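Local coordinates for exported protein (Bacteroides fragilis, PDB 3MSW) that is of unknown function, a putative exported protein of the DUF3836 family whose antiparallel strands form one single-layer beta-sheet built from hairpin repeats, at residues S55-N60 / W66-R71; S98-Y103 / N124-E129; Y43-D46 / K51-K54. All coordinates share one frame; numbering follows the deposited sequence.

Contact 1 (S55-N60 / W66-R71); sequences STYAWN and WETESR
The indole of Trp59 turns its edge onto one face of the Trp66 ring in a T-shaped (edge-to-face) pair. Trp59 CE3 sits over the middle of that face, 3.5 Å from Trp66 CD2, and the planes stand 80° apart. Different first torsions bring the two indoles together: Trp59 places CG anti to its backbone N (chi1 -169°), whereas Trp66 places it anti to the carbonyl carbon (chi1 -68°). At the edge of Trp66 lies the backbone of Ala58, and Tyr57 CB reaches Trp66 CE3 at 3.9 Å. The Tyr57 ring runs alongside Thr68, pointing the same way. On this face, too, the Arg71 guanidinium takes Ser55 OG side-on, NE and NH2 both donating to the one oxygen at 3.1 Å, with OG a little out of the guanidinium plane.

Between the strands, Ala58 and Glu67 exchange two backbone hydrogen bonds. Thr56 O receives both Glu69 N (2.9 Å) and Ser70 N (3.3 Å), a classic beta bulge that shifts the register by one residue. The other face carries Thr56, Ser70, Ala58 and Glu67; the hydroxyls of Thr56 and Ser70 share a water. From the end of its segment Asn60 ND2 donates to Glu67 OE1, on the syn side but tilted from the carboxylate plane; one of two Glu67 conformers makes this bond, and its 2.6 Å length is doubtful.

In that conformer Glu67 also pairs with Lys63. Glu69 OE1 forms a salt bridge with Lys39, so its carboxylate is probably ionised. Aromatic and hydroxyl-guanidinium contacts thus mark the face of Trp59, a water-bridged hydroxyl pair that of Thr56.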
ATOM      1  N   SER A  55       0.630   3.053  -6.441  1.00 23.44           N
ATOM      2  CA  SER A  55      -0.701   3.583  -6.698  1.00 23.29           C
ATOM      3  C   SER A  55      -1.632   2.398  -6.881  1.00 26.80           C
ATOM      4  O   SER A  55      -1.323   1.483  -7.644  1.00 27.48           O
ATOM      5  CB  SER A  55      -0.683   4.466  -7.944  1.00 26.93           C
ATOM      6  OG  SER A  55       0.155   5.585  -7.703  1.00 31.99           O
ATOM      7  N   THR A  56      -2.795   2.423  -6.208  1.00 23.25           N
ATOM      8  CA  THR A  56      -3.784   1.351  -6.258  1.00 22.20           C
ATOM      9  C   THR A  56      -5.042   1.799  -7.015  1.00 26.06           C
ATOM     10  O   THR A  56      -5.565   2.896  -6.781  1.00 24.45           O
ATOM     11  CB  THR A  56      -4.115   0.945  -4.796  1.00 29.29           C
ATOM     12  OG1 THR A  56      -2.921   0.516  -4.144  1.00 32.14           O
ATOM     13  CG2 THR A  56      -5.148  -0.117  -4.702  1.00 29.93           C
ATOM     14  N   TYR A  57      -5.554   0.915  -7.883  1.00 24.19           N
ATOM     15  CA  TYR A  57      -6.736   1.161  -8.704  1.00 24.02           C
ATOM     16  C   TYR A  57      -7.712   0.045  -8.471  1.00 28.18           C
ATOM     17  O   TYR A  57      -7.312  -1.107  -8.282  1.00 26.31           O
ATOM     18  CB  TYR A  57      -6.389   1.277 -10.216  1.00 25.21           C
ATOM     19  CG  TYR A  57      -5.377   2.369 -10.484  1.00 25.77           C
ATOM     20  CD1 TYR A  57      -5.785   3.677 -10.726  1.00 27.69           C
ATOM     21  CD2 TYR A  57      -4.008   2.115 -10.402  1.00 25.75           C
ATOM     22  CE1 TYR A  57      -4.860   4.710 -10.855  1.00 28.63           C
ATOM     23  CE2 TYR A  57      -3.072   3.136 -10.574  1.00 26.05           C
ATOM     24  CZ  TYR A  57      -3.504   4.433 -10.793  1.00 32.02           C
ATOM     25  OH  TYR A  57      -2.592   5.445 -10.933  1.00 36.83           O
ATOM     26  N   ALA A  58      -9.001   0.394  -8.458  1.00 26.53           N
ATOM     27  CA  ALA A  58     -10.056  -0.582  -8.264  1.00 25.80           C
ATOM     28  C   ALA A  58     -10.856  -0.637  -9.572  1.00 29.78           C
ATOM     29  O   ALA A  58     -11.047   0.395 -10.233  1.00 27.97           O
ATOM     30  CB  ALA A  58     -10.953  -0.148  -7.108  1.00 27.03           C
ATOM     31  N   TRP A  59     -11.311  -1.841  -9.953  1.00 28.79           N
ATOM     32  CA  TRP A  59     -12.127  -2.007 -11.154  1.00 30.23           C
ATOM     33  C   TRP A  59     -13.523  -1.483 -10.906  1.00 34.95           C
ATOM     34  O   TRP A  59     -14.215  -1.953  -9.988  1.00 35.35           O
ATOM     35  CB  TRP A  59     -12.193  -3.469 -11.617  1.00 29.53           C
ATOM     36  CG  TRP A  59     -12.809  -3.619 -12.986  1.00 31.91           C
ATOM     37  CD1 TRP A  59     -14.046  -4.123 -13.279  1.00 35.67           C
ATOM     38  CD2 TRP A  59     -12.226  -3.227 -14.241  1.00 32.16           C
ATOM     39  NE1 TRP A  59     -14.260  -4.091 -14.640  1.00 36.06           N
ATOM     40  CE2 TRP A  59     -13.151  -3.562 -15.257  1.00 37.45           C
ATOM     41  CE3 TRP A  59     -10.997  -2.644 -14.609  1.00 33.43           C
ATOM     42  CZ2 TRP A  59     -12.883  -3.348 -16.617  1.00 37.32           C
ATOM     43  CZ3 TRP A  59     -10.749  -2.403 -15.956  1.00 35.75           C
ATOM     44  CH2 TRP A  59     -11.694  -2.739 -16.939  1.00 37.13           C
ATOM     45  N   ASN A  60     -13.940  -0.493 -11.717  1.00 31.67           N
ATOM     46  CA  ASN A  60     -15.281   0.074 -11.606  1.00 32.86           C
ATOM     47  C   ASN A  60     -16.187  -0.776 -12.517  1.00 35.48           C
ATOM     48  O   ASN A  60     -16.056  -0.710 -13.734  1.00 34.80           O
ATOM     49  CB  ASN A  60     -15.308   1.567 -12.008  1.00 32.13           C
ATOM     50  CG  ASN A  60     -16.676   2.206 -11.878  1.00 42.28           C
ATOM     51  OD1 ASN A  60     -17.689   1.651 -12.278  1.00 34.67           O
ATOM     52  ND2 ASN A  60     -16.743   3.383 -11.315  1.00 37.49           N
ATOM     53  N   TRP A  66     -10.636   1.401 -14.797  1.00 27.72           N
ATOM     54  CA  TRP A  66      -9.941   1.474 -13.515  1.00 28.02           C
ATOM     55  C   TRP A  66     -10.214   2.846 -12.912  1.00 33.76           C
ATOM     56  O   TRP A  66     -10.347   3.830 -13.643  1.00 35.93           O
ATOM     57  CB  TRP A  66      -8.410   1.336 -13.702  1.00 26.43           C
ATOM     58  CG  TRP A  66      -7.968  -0.019 -14.160  1.00 27.25           C
ATOM     59  CD1 TRP A  66      -7.519  -0.360 -15.401  1.00 30.35           C
ATOM     60  CD2 TRP A  66      -8.004  -1.236 -13.398  1.00 26.83           C
ATOM     61  NE1 TRP A  66      -7.162  -1.691 -15.426  1.00 29.91           N
ATOM     62  CE2 TRP A  66      -7.479  -2.261 -14.221  1.00 31.02           C
ATOM     63  CE3 TRP A  66      -8.356  -1.546 -12.074  1.00 27.42           C
ATOM     64  CZ2 TRP A  66      -7.367  -3.585 -13.788  1.00 29.71           C
ATOM     65  CZ3 TRP A  66      -8.268  -2.862 -11.655  1.00 28.69           C
ATOM     66  CH2 TRP A  66      -7.772  -3.865 -12.503  1.00 29.31           C
ATOM     67  N   GLU A  67     -10.295   2.901 -11.588  1.00 28.20           N
ATOM     68  CA  GLU A  67     -10.470   4.146 -10.850  0.50 28.36           C
ATOM     69  C   GLU A  67      -9.471   4.209  -9.725  1.00 30.37           C
ATOM     70  O   GLU A  67      -9.222   3.188  -9.083  1.00 28.43           O
ATOM     71  CB  GLU A  67     -11.870   4.259 -10.281  0.50 30.80           C
ATOM     72  CG  GLU A  67     -12.567   5.520 -10.741  0.50 41.11           C
ATOM     73  CD  GLU A  67     -14.029   5.299 -11.048  0.50 49.49           C
ATOM     74  OE1 GLU A  67     -14.715   4.663 -10.218  0.50 34.72           O
ATOM     75  OE2 GLU A  67     -14.487   5.747 -12.122  0.50 49.89           O
ATOM     76  N   THR A  68      -8.903   5.408  -9.497  1.00 27.23           N
ATOM     77  CA  THR A  68      -7.913   5.702  -8.464  1.00 26.67           C
ATOM     78  C   THR A  68      -8.543   5.383  -7.091  1.00 30.75           C
ATOM     79  O   THR A  68      -9.657   5.851  -6.788  1.00 30.65           O
ATOM     80  CB  THR A  68      -7.512   7.187  -8.560  1.00 35.44           C
ATOM     81  OG1 THR A  68      -7.175   7.534  -9.904  1.00 38.49           O
ATOM     82  CG2 THR A  68      -6.382   7.535  -7.653  1.00 28.45           C
ATOM     83  N   GLU A  69      -7.861   4.561  -6.304  1.00 25.81           N
ATOM     84  CA  GLU A  69      -8.343   4.171  -4.980  1.00 26.35           C
ATOM     85  C   GLU A  69      -7.454   4.751  -3.874  1.00 29.10           C
ATOM     86  O   GLU A  69      -7.954   5.384  -2.932  1.00 27.74           O
ATOM     87  CB  GLU A  69      -8.433   2.632  -4.874  1.00 27.62           C
ATOM     88  CG  GLU A  69      -8.744   2.132  -3.463  1.00 35.61           C
ATOM     89  CD  GLU A  69      -8.999   0.646  -3.303  1.00 43.22           C
ATOM     90  OE1 GLU A  69      -9.889   0.115  -3.997  1.00 42.48           O
ATOM     91  OE2 GLU A  69      -8.387   0.035  -2.403  1.00 51.32           O
ATOM     92  N   SER A  70      -6.129   4.544  -3.991  1.00 24.20           N
ATOM     93  CA  SER A  70      -5.218   4.986  -2.960  1.00 22.59           C
ATOM     94  C   SER A  70      -3.787   5.126  -3.456  1.00 26.36           C
ATOM     95  O   SER A  70      -3.475   4.723  -4.572  1.00 22.85           O
ATOM     96  CB  SER A  70      -5.249   4.015  -1.780  1.00 25.15           C
ATOM     97  OG  SER A  70      -4.683   2.762  -2.111  1.00 29.67           O
ATOM     98  N   ARG A  71      -2.918   5.683  -2.591  1.00 23.75           N
ATOM     99  CA  ARG A  71      -1.502   5.858  -2.891  1.00 23.69           C
ATOM    100  C   ARG A  71      -0.687   5.591  -1.619  1.00 29.70           C
ATOM    101  O   ARG A  71      -1.102   6.025  -0.543  1.00 28.95           O
ATOM    102  CB  ARG A  71      -1.280   7.279  -3.409  1.00 26.83           C
ATOM    103  CG  ARG A  71       0.169   7.578  -3.769  1.00 37.54           C
ATOM    104  CD  ARG A  71       0.255   8.721  -4.738  1.00 39.53           C
ATOM    105  NE  ARG A  71      -0.020   8.262  -6.090  1.00 52.61           N
ATOM    106  CZ  ARG A  71      -0.046   9.053  -7.151  1.00 68.14           C
ATOM    107  NH1 ARG A  71       0.206  10.354  -7.025  1.00 55.38           N
ATOM    108  NH2 ARG A  71      -0.317   8.554  -8.351  1.00 45.07           N
TER
HETATM  109  O   HOH W   1      -1.903   2.237  -2.185  1.00 26.25           O

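Contact 2 (S98-Y103 / N124-E129); sequences SKKYIY and NQWILE
Trp126 lays one face of its indole against the aliphatic part of Lys100, the two side chains crossing at about a right angle. Lys100 CB stands 3.6 Å from the centroid of the six-membered ring and only 9° off the ring normal, a CH-pi contact seated over the face. Further along the lysine, CD comes within 3.8 Å of Trp126 CE2, one of the two atoms shared by the rings, so CB and CD both rest against the indole. This follows from the extended shape of the lysine: with CG anti to the backbone N (chi1 -175°) and every later torsion near trans, the chain is carried across the ring. NZ continues past the indole to a long, weak ion pair with Glu84.

The benzo end of the same indole abuts the backbone. Trp126 CZ3 approaches Lys99 C at 3.6 Å and Ser98 O at 3.7 Å, the latter meeting the ring at its edge, near the plane.

Lys99 points away from 124-129 and curls along its own strand toward Tyr101, where NZ donates to Tyr101 OH at 3.0 Å. Lys99 NZ lies 5.9 Å from Glu129 OE1, which may give a weak attraction; Glu129 also has a long, weak ion pair with Lys118.

Lys100 and Trp126 belong to strands 94-105 and 125-133, which are separated in the sheet by strand 111-120. Lys100 pairs through its backbone with Tyr117 of that middle strand, and Trp126 also touches Met119. A side chain reaching over an intervening strand makes this a cross-strand contact between next-nearest strands on the surface of an antiparallel meander, here within a single-layer beta-sheet.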
ATOM      1  N   SER A  98      -4.106   9.347   5.222  1.00 25.87           N
ATOM      2  CA  SER A  98      -4.952   8.556   6.117  1.00 26.01           C
ATOM      3  C   SER A  98      -4.170   7.850   7.244  1.00 27.42           C
ATOM      4  O   SER A  98      -4.530   7.974   8.427  1.00 26.22           O
ATOM      5  CB  SER A  98      -5.785   7.564   5.305  1.00 29.40           C
ATOM      6  OG  SER A  98      -6.488   6.605   6.082  1.00 33.29           O
ATOM      7  N   LYS A  99      -3.136   7.078   6.873  1.00 23.21           N
ATOM      8  CA  LYS A  99      -2.318   6.316   7.827  1.00 21.53           C
ATOM      9  C   LYS A  99      -0.836   6.559   7.598  1.00 24.53           C
ATOM     10  O   LYS A  99      -0.407   6.779   6.460  1.00 24.39           O
ATOM     11  CB  LYS A  99      -2.609   4.792   7.740  1.00 22.98           C
ATOM     12  CG  LYS A  99      -4.075   4.369   7.999  1.00 28.29           C
ATOM     13  CD  LYS A  99      -4.515   4.453   9.502  1.00 34.05           C
ATOM     14  CE  LYS A  99      -3.588   3.838  10.572  1.00 40.23           C
ATOM     15  NZ  LYS A  99      -3.688   2.353  10.697  1.00 40.62           N
ATOM     16  N   LYS A 100      -0.051   6.506   8.676  1.00 21.02           N
ATOM     17  CA  LYS A 100       1.403   6.646   8.568  1.00 20.53           C
ATOM     18  C   LYS A 100       2.066   5.605   9.431  1.00 24.79           C
ATOM     19  O   LYS A 100       1.633   5.378  10.574  1.00 23.92           O
ATOM     20  CB  LYS A 100       1.865   8.060   8.926  1.00 23.51           C
ATOM     21  CG  LYS A 100       3.363   8.294   8.709  1.00 30.44           C
ATOM     22  CD  LYS A 100       3.789   9.669   9.169  1.00 39.74           C
ATOM     23  CE  LYS A 100       5.072  10.108   8.496  1.00 51.12           C
ATOM     24  NZ  LYS A 100       5.582  11.376   9.081  1.00 60.35           N
ATOM     25  N   TYR A 101       3.103   4.948   8.890  1.00 22.23           N
ATOM     26  CA  TYR A 101       3.870   3.957   9.642  1.00 22.02           C
ATOM     27  C   TYR A 101       5.327   4.276   9.604  1.00 25.31           C
ATOM     28  O   TYR A 101       5.839   4.651   8.541  1.00 24.94           O
ATOM     29  CB  TYR A 101       3.654   2.517   9.125  1.00 22.07           C
ATOM     30  CG  TYR A 101       2.194   2.199   8.951  1.00 23.91           C
ATOM     31  CD1 TYR A 101       1.412   1.806  10.033  1.00 26.31           C
ATOM     32  CD2 TYR A 101       1.582   2.309   7.707  1.00 24.61           C
ATOM     33  CE1 TYR A 101       0.037   1.604   9.897  1.00 27.02           C
ATOM     34  CE2 TYR A 101       0.213   2.113   7.559  1.00 25.04           C
ATOM     35  CZ  TYR A 101      -0.551   1.740   8.650  1.00 30.11           C
ATOM     36  OH  TYR A 101      -1.886   1.495   8.502  1.00 29.55           O
ATOM     37  N   ILE A 102       6.001   4.116  10.763  1.00 20.94           N
ATOM     38  CA  ILE A 102       7.448   4.329  10.864  0.50 20.11           C
ATOM     39  C   ILE A 102       8.093   3.051  11.416  1.00 24.21           C
ATOM     40  O   ILE A 102       7.651   2.531  12.449  1.00 21.49           O
ATOM     41  CB  ILE A 102       7.879   5.593  11.683  0.50 22.67           C
ATOM     42  CG1 ILE A 102       7.306   6.902  11.092  0.50 22.21           C
ATOM     43  CG2 ILE A 102       9.413   5.674  11.786  0.50 22.51           C
ATOM     44  CD1 ILE A 102       7.530   8.148  11.999  0.50 20.34           C
ATOM     45  N   TYR A 103       9.148   2.558  10.727  1.00 20.73           N
ATOM     46  CA  TYR A 103       9.891   1.367  11.161  1.00 21.04           C
ATOM     47  C   TYR A 103      11.343   1.766  11.340  1.00 27.57           C
ATOM     48  O   TYR A 103      11.979   2.241  10.402  1.00 27.50           O
ATOM     49  CB  TYR A 103       9.774   0.219  10.145  1.00 22.03           C
ATOM     50  CG  TYR A 103       8.345  -0.091   9.763  1.00 22.95           C
ATOM     51  CD1 TYR A 103       7.572  -0.971  10.522  1.00 25.22           C
ATOM     52  CD2 TYR A 103       7.762   0.492   8.639  1.00 24.04           C
ATOM     53  CE1 TYR A 103       6.243  -1.244  10.179  1.00 28.89           C
ATOM     54  CE2 TYR A 103       6.440   0.227   8.291  1.00 25.13           C
ATOM     55  CZ  TYR A 103       5.681  -0.626   9.074  1.00 32.00           C
ATOM     56  OH  TYR A 103       4.394  -0.897   8.693  1.00 37.78           O
ATOM     57  N   ASN A 124      -5.796  18.121  11.200  1.00 49.99           N
ATOM     58  CA  ASN A 124      -4.720  17.919  10.219  0.50 48.22           C
ATOM     59  C   ASN A 124      -3.406  17.460  10.900  1.00 49.28           C
ATOM     60  O   ASN A 124      -2.306  17.760  10.422  1.00 48.98           O
ATOM     61  CB  ASN A 124      -4.545  19.159   9.305  0.50 51.10           C
ATOM     62  CG  ASN A 124      -3.639  18.966   8.113  0.50 72.43           C
ATOM     63  OD1 ASN A 124      -3.826  18.064   7.289  0.50 68.60           O
ATOM     64  ND2 ASN A 124      -2.633  19.818   8.000  0.50 63.56           N
ATOM     65  N   GLN A 125      -3.536  16.721  12.020  1.00 42.20           N
ATOM     66  CA  GLN A 125      -2.401  16.210  12.784  0.50 40.16           C
ATOM     67  C   GLN A 125      -2.515  14.707  12.944  1.00 40.06           C
ATOM     68  O   GLN A 125      -3.625  14.188  13.066  1.00 38.10           O
ATOM     69  CB  GLN A 125      -2.310  16.903  14.157  0.50 42.86           C
ATOM     70  CG  GLN A 125      -1.828  18.360  14.070  0.50 58.25           C
ATOM     71  CD  GLN A 125      -1.938  19.156  15.354  0.50 76.91           C
ATOM     72  OE1 GLN A 125      -2.485  18.712  16.373  0.50 69.75           O
ATOM     73  NE2 GLN A 125      -1.428  20.377  15.318  0.50 73.15           N
ATOM     74  N   TRP A 126      -1.371  14.009  12.938  1.00 33.95           N
ATOM     75  CA  TRP A 126      -1.303  12.555  13.096  1.00 31.39           C
ATOM     76  C   TRP A 126      -1.592  12.173  14.537  1.00 35.60           C
ATOM     77  O   TRP A 126      -1.102  12.830  15.459  1.00 38.25           O
ATOM     78  CB  TRP A 126       0.086  12.035  12.711  1.00 28.41           C
ATOM     79  CG  TRP A 126       0.446  12.187  11.261  1.00 28.31           C
ATOM     80  CD1 TRP A 126       1.434  12.976  10.744  1.00 31.28           C
ATOM     81  CD2 TRP A 126      -0.082  11.432  10.158  1.00 27.00           C
ATOM     82  NE1 TRP A 126       1.506  12.809   9.380  1.00 29.35           N
ATOM     83  CE2 TRP A 126       0.615  11.839   8.999  1.00 30.01           C
ATOM     84  CE3 TRP A 126      -1.093  10.461  10.035  1.00 27.65           C
ATOM     85  CZ2 TRP A 126       0.321  11.328   7.728  1.00 28.78           C
ATOM     86  CZ3 TRP A 126      -1.370   9.940   8.786  1.00 28.25           C
ATOM     87  CH2 TRP A 126      -0.675  10.378   7.644  1.00 28.84           C
ATOM     88  N   ILE A 127      -2.387  11.117  14.730  1.00 28.71           N
ATOM     89  CA  ILE A 127      -2.732  10.579  16.043  1.00 27.68           C
ATOM     90  C   ILE A 127      -1.933   9.310  16.200  1.00 26.48           C
ATOM     91  O   ILE A 127      -2.046   8.436  15.360  1.00 22.43           O
ATOM     92  CB  ILE A 127      -4.253  10.268  16.188  1.00 31.50           C
ATOM     93  CG1 ILE A 127      -5.126  11.506  16.080  1.00 33.86           C
ATOM     94  CG2 ILE A 127      -4.538   9.528  17.508  1.00 30.73           C
ATOM     95  CD1 ILE A 127      -6.644  11.125  15.674  1.00 47.60           C
ATOM     96  N   LEU A 128      -1.199   9.152  17.311  1.00 25.22           N
ATOM     97  CA  LEU A 128      -0.460   7.922  17.522  1.00 24.11           C
ATOM     98  C   LEU A 128      -1.434   6.783  17.868  1.00 28.38           C
ATOM     99  O   LEU A 128      -2.229   6.928  18.775  1.00 28.57           O
ATOM    100  CB  LEU A 128       0.587   8.097  18.647  1.00 23.50           C
ATOM    101  CG  LEU A 128       1.409   6.875  18.970  1.00 26.65           C
ATOM    102  CD1 LEU A 128       2.449   6.602  17.867  1.00 26.76           C
ATOM    103  CD2 LEU A 128       2.131   7.051  20.328  1.00 25.95           C
ATOM    104  N   GLU A 129      -1.320   5.642  17.164  1.00 26.26           N
ATOM    105  CA  GLU A 129      -2.183   4.473  17.369  1.00 26.83           C
ATOM    106  C   GLU A 129      -1.406   3.310  17.945  1.00 30.70           C
ATOM    107  O   GLU A 129      -1.969   2.497  18.672  1.00 30.16           O
ATOM    108  CB  GLU A 129      -2.839   4.048  16.033  1.00 27.20           C
ATOM    109  CG  GLU A 129      -3.704   5.126  15.408  1.00 33.78           C
ATOM    110  CD  GLU A 129      -5.100   5.242  15.971  1.00 57.26           C
ATOM    111  OE1 GLU A 129      -5.887   4.286  15.797  1.00 72.11           O
ATOM    112  OE2 GLU A 129      -5.424   6.311  16.536  1.00 44.28           O
TER

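Contact 3 (Y43-D46 / K51-K54); sequences YSYD and KTVK
Tyr43 and Lys54 lie side by side, their side chains pointing the same way from a non-hydrogen-bonded antiparallel pair. The aliphatic run of the lysine passes alongside the phenol, with Tyr43 CE2 3.6 Å from Lys54 CD; a bend at chi3 (143°) interrupts the otherwise extended chain. Tyr45 and Thr52 repeat the pairing one step along the same face. Both threonine branches meet the CD1-CE1 side of the ring, CG2 3.8 Å from Tyr45 CE1 and OG1 3.7 Å from Tyr45 CD1.

Backbone hydrogen bonds hold the strands. Ser44 and Val53 exchange two of 2.8 Å, N to O in each direction. Beyond them, Lys51 N donates to Asp46 O at 3.1 Å, while the return bond from Asp46 N to Lys51 O is weak. CA-H...O contacts from Tyr43 to Val53 O and from Thr52 to Ser44 O add to the ladder.

One water donates to both Ser44 O and Lys51 O, bridging the strands. Asp46 OD2 and Lys51 NZ, 6.1 Å apart, do not touch; the carboxylate instead takes a hydrogen bond from Gln49 in the turn.

The pairing forms the turn end of the hairpin 35-46/51-60. Strand 18-27 flanks it beside Tyr43 and Tyr45, and the Tyr45 hydroxyl bonds to Leu19 O; strand 65-77 flanks it beside Thr52 and Lys54.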
ATOM      1  N   TYR A  43       3.796   0.511  -9.550  1.00 24.24           N
ATOM      2  CA  TYR A  43       4.927   0.921  -8.714  1.00 23.62           C
ATOM      3  C   TYR A  43       5.879   1.858  -9.429  1.00 27.11           C
ATOM      4  O   TYR A  43       6.281   1.595 -10.556  1.00 25.70           O
ATOM      5  CB  TYR A  43       5.686  -0.311  -8.203  1.00 25.17           C
ATOM      6  CG  TYR A  43       4.786  -1.310  -7.505  1.00 25.83           C
ATOM      7  CD1 TYR A  43       4.056  -2.245  -8.233  1.00 26.78           C
ATOM      8  CD2 TYR A  43       4.740  -1.384  -6.113  1.00 26.79           C
ATOM      9  CE1 TYR A  43       3.239  -3.172  -7.602  1.00 29.59           C
ATOM     10  CE2 TYR A  43       3.949  -2.333  -5.469  1.00 26.77           C
ATOM     11  CZ  TYR A  43       3.210  -3.232  -6.217  1.00 33.80           C
ATOM     12  OH  TYR A  43       2.410  -4.162  -5.595  1.00 35.35           O
ATOM     13  N   SER A  44       6.187   2.987  -8.785  1.00 24.21           N
ATOM     14  CA  SER A  44       7.090   4.000  -9.309  1.00 24.46           C
ATOM     15  C   SER A  44       8.277   4.125  -8.326  1.00 27.43           C
ATOM     16  O   SER A  44       8.102   4.485  -7.154  1.00 25.42           O
ATOM     17  CB  SER A  44       6.330   5.310  -9.490  1.00 28.95           C
ATOM     18  OG  SER A  44       7.233   6.393  -9.624  1.00 31.96           O
ATOM     19  N   TYR A  45       9.466   3.744  -8.792  1.00 22.31           N
ATOM     20  CA  TYR A  45      10.694   3.729  -7.996  1.00 22.19           C
ATOM     21  C   TYR A  45      11.514   4.953  -8.280  1.00 26.37           C
ATOM     22  O   TYR A  45      11.497   5.473  -9.401  1.00 27.14           O
ATOM     23  CB  TYR A  45      11.544   2.486  -8.366  1.00 22.98           C
ATOM     24  CG  TYR A  45      10.830   1.190  -8.082  1.00 22.15           C
ATOM     25  CD1 TYR A  45      10.841   0.632  -6.805  1.00 23.78           C
ATOM     26  CD2 TYR A  45      10.135   0.521  -9.084  1.00 22.57           C
ATOM     27  CE1 TYR A  45      10.138  -0.537  -6.522  1.00 23.27           C
ATOM     28  CE2 TYR A  45       9.429  -0.648  -8.814  1.00 22.33           C
ATOM     29  CZ  TYR A  45       9.400  -1.152  -7.522  1.00 27.26           C
ATOM     30  OH  TYR A  45       8.711  -2.304  -7.247  1.00 27.33           O
ATOM     31  N   ASP A  46      12.265   5.391  -7.296  1.00 24.60           N
ATOM     32  CA  ASP A  46      13.231   6.484  -7.462  1.00 27.32           C
ATOM     33  C   ASP A  46      14.360   6.187  -6.515  1.00 32.00           C
ATOM     34  O   ASP A  46      14.305   6.548  -5.331  1.00 28.59           O
ATOM     35  CB  ASP A  46      12.600   7.868  -7.222  1.00 29.81           C
ATOM     36  CG  ASP A  46      13.452   9.038  -7.687  1.00 36.09           C
ATOM     37  OD1 ASP A  46      14.699   8.947  -7.588  1.00 36.55           O
ATOM     38  OD2 ASP A  46      12.875  10.087  -8.028  1.00 41.76           O
ATOM     39  N   LYS A  51      12.728   6.631  -2.635  1.00 26.96           N
ATOM     40  CA  LYS A  51      11.284   6.722  -2.482  1.00 25.28           C
ATOM     41  C   LYS A  51      10.565   5.840  -3.496  1.00 29.26           C
ATOM     42  O   LYS A  51      10.891   5.889  -4.694  1.00 29.84           O
ATOM     43  CB  LYS A  51      10.888   8.217  -2.604  1.00 29.24           C
ATOM     44  CG  LYS A  51       9.415   8.529  -2.841  1.00 40.74           C
ATOM     45  CD  LYS A  51       9.180  10.034  -2.784  1.00 52.04           C
ATOM     46  CE  LYS A  51       7.835  10.428  -3.355  1.00 64.21           C
ATOM     47  NZ  LYS A  51       7.964  11.244  -4.589  1.00 70.21           N
ATOM     48  N   THR A  52       9.590   5.032  -3.013  1.00 22.52           N
ATOM     49  CA  THR A  52       8.765   4.151  -3.843  1.00 20.47           C
ATOM     50  C   THR A  52       7.313   4.618  -3.707  1.00 25.93           C
ATOM     51  O   THR A  52       6.847   4.858  -2.582  1.00 24.57           O
ATOM     52  CB  THR A  52       8.956   2.668  -3.443  1.00 24.13           C
ATOM     53  OG1 THR A  52      10.336   2.327  -3.578  1.00 30.65           O
ATOM     54  CG2 THR A  52       8.110   1.704  -4.269  1.00 23.85           C
ATOM     55  N   VAL A  53       6.621   4.780  -4.851  1.00 22.71           N
ATOM     56  CA  VAL A  53       5.217   5.157  -4.874  1.00 22.63           C
ATOM     57  C   VAL A  53       4.401   3.992  -5.438  1.00 27.15           C
ATOM     58  O   VAL A  53       4.626   3.568  -6.571  1.00 25.85           O
ATOM     59  CB  VAL A  53       4.924   6.482  -5.633  1.00 26.52           C
ATOM     60  CG1 VAL A  53       3.426   6.853  -5.539  1.00 26.28           C
ATOM     61  CG2 VAL A  53       5.785   7.620  -5.111  1.00 26.26           C
ATOM     62  N   LYS A  54       3.460   3.478  -4.637  1.00 22.68           N
ATOM     63  CA  LYS A  54       2.547   2.444  -5.064  1.00 22.93           C
ATOM     64  C   LYS A  54       1.184   3.084  -5.223  1.00 26.35           C
ATOM     65  O   LYS A  54       0.664   3.644  -4.266  1.00 26.60           O
ATOM     66  CB  LYS A  54       2.475   1.325  -4.033  1.00 25.29           C
ATOM     67  CG  LYS A  54       1.441   0.256  -4.409  1.00 25.12           C
ATOM     68  CD  LYS A  54       1.433  -0.821  -3.333  1.00 32.76           C
ATOM     69  CE  LYS A  54       0.076  -1.364  -3.055  1.00 30.45           C
ATOM     70  NZ  LYS A  54       0.137  -2.417  -2.009  1.00 43.04           N
TER
HETATM   71  O   HOH W   2       9.074   7.135  -6.550  1.00 33.24           O

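In the fold
From the N terminus, contact 3 comes first, closing the short turn between strands 35-46 and 51-60. Contact 1 follows on the same strand 51-60, now paired with its next neighbour 65-77 across another short connection. Contact 2 opens later and spans a longer excursion, through strand 111-120, to join 98-103 with 124-129. The three run in series, none nested or crossed. Contacts 1 and 3 meet where Arg71 packs on Val53 and Lys54; contact 2 touches neither, its centre about 22 Å from that of contact 1. Together they tie strands of one meandering antiparallel sheet, two contacts between adjacent strands and the third across an intervening one.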